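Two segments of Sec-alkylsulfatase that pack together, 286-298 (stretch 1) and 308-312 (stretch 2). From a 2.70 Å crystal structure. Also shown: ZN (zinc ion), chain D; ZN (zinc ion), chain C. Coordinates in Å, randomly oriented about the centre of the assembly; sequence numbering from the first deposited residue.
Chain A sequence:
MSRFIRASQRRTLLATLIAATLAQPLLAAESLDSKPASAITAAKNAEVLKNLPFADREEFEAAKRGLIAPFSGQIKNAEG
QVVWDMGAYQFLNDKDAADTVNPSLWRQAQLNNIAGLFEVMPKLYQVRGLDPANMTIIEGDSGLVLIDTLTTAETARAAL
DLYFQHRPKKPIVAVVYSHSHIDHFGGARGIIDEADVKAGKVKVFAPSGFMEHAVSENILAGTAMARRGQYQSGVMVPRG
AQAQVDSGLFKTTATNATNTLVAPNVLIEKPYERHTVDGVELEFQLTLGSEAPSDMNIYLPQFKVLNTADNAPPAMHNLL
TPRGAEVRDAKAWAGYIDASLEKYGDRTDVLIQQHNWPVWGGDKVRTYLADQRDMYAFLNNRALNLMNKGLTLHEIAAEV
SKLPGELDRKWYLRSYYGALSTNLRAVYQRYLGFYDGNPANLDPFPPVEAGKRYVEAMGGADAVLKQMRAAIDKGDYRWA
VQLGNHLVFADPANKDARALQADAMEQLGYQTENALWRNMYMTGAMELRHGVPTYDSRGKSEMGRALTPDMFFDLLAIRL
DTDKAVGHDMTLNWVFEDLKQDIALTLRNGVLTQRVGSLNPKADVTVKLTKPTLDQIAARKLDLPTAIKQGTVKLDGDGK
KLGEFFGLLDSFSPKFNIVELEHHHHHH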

# COMPACT_ATOMS: atom_id res chain seq x y z
N LEU A 286 -18.22 14.33 -4.40
CA LEU A 286 -17.20 13.73 -3.56
C LEU A 286 -16.36 12.71 -4.34
O LEU A 286 -16.91 11.76 -4.89
CB LEU A 286 -17.84 13.03 -2.34
CG LEU A 286 -18.27 13.87 -1.13
CD1 LEU A 286 -18.88 12.97 -0.06
CD2 LEU A 286 -17.10 14.57 -0.50
N THR A 287 -15.03 12.91 -4.39
CA THR A 287 -14.08 11.97 -5.04
C THR A 287 -13.11 11.42 -4.00
O THR A 287 -11.90 11.39 -4.23
CB THR A 287 -13.38 12.61 -6.24
OG1 THR A 287 -12.64 13.72 -5.78
CG2 THR A 287 -14.33 13.05 -7.32
N LEU A 288 -13.64 10.98 -2.86
CA LEU A 288 -12.85 10.48 -1.73
C LEU A 288 -11.95 9.30 -2.00
O LEU A 288 -12.41 8.25 -2.47
CB LEU A 288 -13.70 10.23 -0.46
CG LEU A 288 -14.72 11.32 -0.04
CD1 LEU A 288 -15.52 10.86 1.16
CD2 LEU A 288 -14.05 12.67 0.27
N GLY A 289 -10.66 9.51 -1.70
CA GLY A 289 -9.61 8.51 -1.81
C GLY A 289 -8.82 8.44 -3.11
O GLY A 289 -7.89 7.61 -3.22
N SER A 290 -9.18 9.26 -4.12
CA SER A 290 -8.46 9.26 -5.41
C SER A 290 -7.09 10.01 -5.25
O SER A 290 -6.20 9.47 -4.62
CB SER A 290 -9.35 9.81 -6.52
OG SER A 290 -9.84 11.10 -6.24
N GLU A 291 -6.94 11.25 -5.77
CA GLU A 291 -5.72 12.04 -5.65
C GLU A 291 -5.45 12.45 -4.15
O GLU A 291 -4.30 12.65 -3.77
CB GLU A 291 -5.81 13.27 -6.57
CG GLU A 291 -4.53 14.08 -6.64
CD GLU A 291 -4.51 15.24 -5.67
OE1 GLU A 291 -5.58 15.56 -5.11
OE2 GLU A 291 -3.43 15.87 -5.53
N ALA A 292 -6.52 12.61 -3.34
CA ALA A 292 -6.44 12.97 -1.93
C ALA A 292 -7.51 12.23 -1.14
O ALA A 292 -8.57 11.95 -1.70
CB ALA A 292 -6.62 14.47 -1.73
N PRO A 293 -7.27 11.91 0.16
CA PRO A 293 -8.29 11.19 0.97
C PRO A 293 -9.62 11.94 1.12
O PRO A 293 -10.69 11.32 1.03
CB PRO A 293 -7.60 10.98 2.31
CG PRO A 293 -6.14 11.03 1.99
CD PRO A 293 -6.05 12.13 0.96
N SER A 294 -9.54 13.26 1.34
CA SER A 294 -10.70 14.15 1.45
C SER A 294 -10.59 14.96 0.18
O SER A 294 -9.62 15.71 0.02
CB SER A 294 -10.60 15.02 2.70
OG SER A 294 -11.85 15.64 2.92
N ASP A 295 -11.50 14.72 -0.77
CA ASP A 295 -11.42 15.28 -2.12
C ASP A 295 -12.78 15.43 -2.79
O ASP A 295 -13.71 14.69 -2.49
CB ASP A 295 -10.54 14.30 -2.95
CG ASP A 295 -10.07 14.70 -4.31
OD1 ASP A 295 -9.98 15.93 -4.59
OD2 ASP A 295 -9.74 13.80 -5.10
N MET A 296 -12.88 16.35 -3.76
CA MET A 296 -14.10 16.60 -4.50
C MET A 296 -13.90 17.44 -5.74
O MET A 296 -12.93 18.19 -5.84
CB MET A 296 -15.21 17.21 -3.60
CG MET A 296 -14.96 18.64 -3.19
SD MET A 296 -16.10 19.10 -1.89
CE MET A 296 -15.70 20.85 -1.68
N ASN A 297 -14.87 17.37 -6.67
CA ASN A 297 -14.92 18.19 -7.88
C ASN A 297 -16.03 19.23 -7.67
O ASN A 297 -16.91 19.06 -6.83
CB ASN A 297 -15.22 17.35 -9.13
CG ASN A 297 -14.17 16.32 -9.48
OD1 ASN A 297 -12.97 16.57 -9.38
ND2 ASN A 297 -14.62 15.17 -9.95
N ILE A 298 -15.96 20.33 -8.38
CA ILE A 298 -16.93 21.40 -8.24
C ILE A 298 -17.46 21.78 -9.61
O ILE A 298 -16.71 22.22 -10.47
CB ILE A 298 -16.35 22.61 -7.46
CG1 ILE A 298 -15.75 22.19 -6.11
CG2 ILE A 298 -17.42 23.73 -7.27
CD1 ILE A 298 -14.31 22.14 -6.09
N THR A 308 -12.14 20.08 -11.63
CA THR A 308 -11.73 18.74 -11.20
C THR A 308 -10.63 18.70 -10.16
O THR A 308 -9.96 17.67 -10.03
CB THR A 308 -11.29 17.93 -12.42
OG1 THR A 308 -10.10 18.52 -12.95
CG2 THR A 308 -12.36 17.87 -13.48
N ALA A 309 -10.41 19.83 -9.43
CA ALA A 309 -9.36 19.93 -8.41
C ALA A 309 -8.03 19.43 -9.04
O ALA A 309 -7.65 19.95 -10.10
CB ALA A 309 -9.75 19.11 -7.18
N ASP A 310 -7.39 18.39 -8.44
CA ASP A 310 -6.15 17.73 -8.92
C ASP A 310 -6.43 16.29 -9.42
O ASP A 310 -5.49 15.49 -9.57
CB ASP A 310 -5.11 17.63 -7.81
CG ASP A 310 -4.67 18.93 -7.19
OD1 ASP A 310 -5.20 19.99 -7.60
OD2 ASP A 310 -3.80 18.88 -6.29
N ASN A 311 -7.74 15.98 -9.65
CA ASN A 311 -8.19 14.67 -10.08
C ASN A 311 -7.85 14.30 -11.51
O ASN A 311 -7.81 13.10 -11.83
CB ASN A 311 -9.67 14.52 -9.80
CG ASN A 311 -9.95 14.65 -8.35
OD1 ASN A 311 -9.29 14.03 -7.52
ND2 ASN A 311 -10.87 15.54 -8.02
N ALA A 312 -7.62 15.30 -12.38
CA ALA A 312 -7.31 15.01 -13.76
C ALA A 312 -6.45 16.11 -14.36
O ALA A 312 -6.90 16.80 -15.27
CB ALA A 312 -8.59 14.82 -14.56
ZN ZN D . -3.67 17.73 -4.44
ZN ZN C . -2.51 20.51 -5.76
O HOH W 1 -2.03 19.01 -4.36

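Two carboxylates, one from each stretch, meet on a single zinc ion: Glu-291 OE2 and Asp-310 OD2 each lie 2.2 Å from ZN of chain D. The cation explains why two acidic oxygens can sit so close, with Glu-291 OE2 only 3.1 Å from Asp-310 OD2 and no hydrogen bond between them. Asp-310 OD2 also binds ZN of chain C at 2.1 Å, so this one oxygen bridges the two metals. Water 1 makes a second bridge, its O 2.1 Å from each zinc; ligands elsewhere in the structure complete both sites.

Asn-311 is the most deeply covered residue of the contact. Its CA-to-CB bond points sideways, but with chi1 in the m well the amide reaches into stretch 1. There ND2 donates a hydrogen bond to Asn-297 OD1 (2.7 Å, N-H...acceptor angle 148°), the clearest hydrogen bond between the stretches. At the other corner of the amide, Asn-311 OD1 lies 2.5 Å from Asp-295 OD2, a separation so short that the acid group probably holds a proton and donates it. Ser-290 OG approaches the same Asn-311 OD1 to 3.2 Å, and Glu-291 CB packs 3.7 Å from it.

Stretch 2 is tightly folded here. A type II' turn runs from Thr-308 to Asn-311, closed by Asn-311 N donating to Thr-308 O at 2.8 Å. Ala-309, at phi 49° and psi -122°, points its methyl toward stretch 1, where CB rests 3.6 Å from Met-296 O. Beside the turn, Asn-297 OD1 comes within 3.1 Å of Thr-308 CA. Stretch 1 has a turn of its own, type II from Thr-287 to Ser-290, and Thr-287 N donates to Asp-295 O at 2.9 Å, tying the two ends of this loop together.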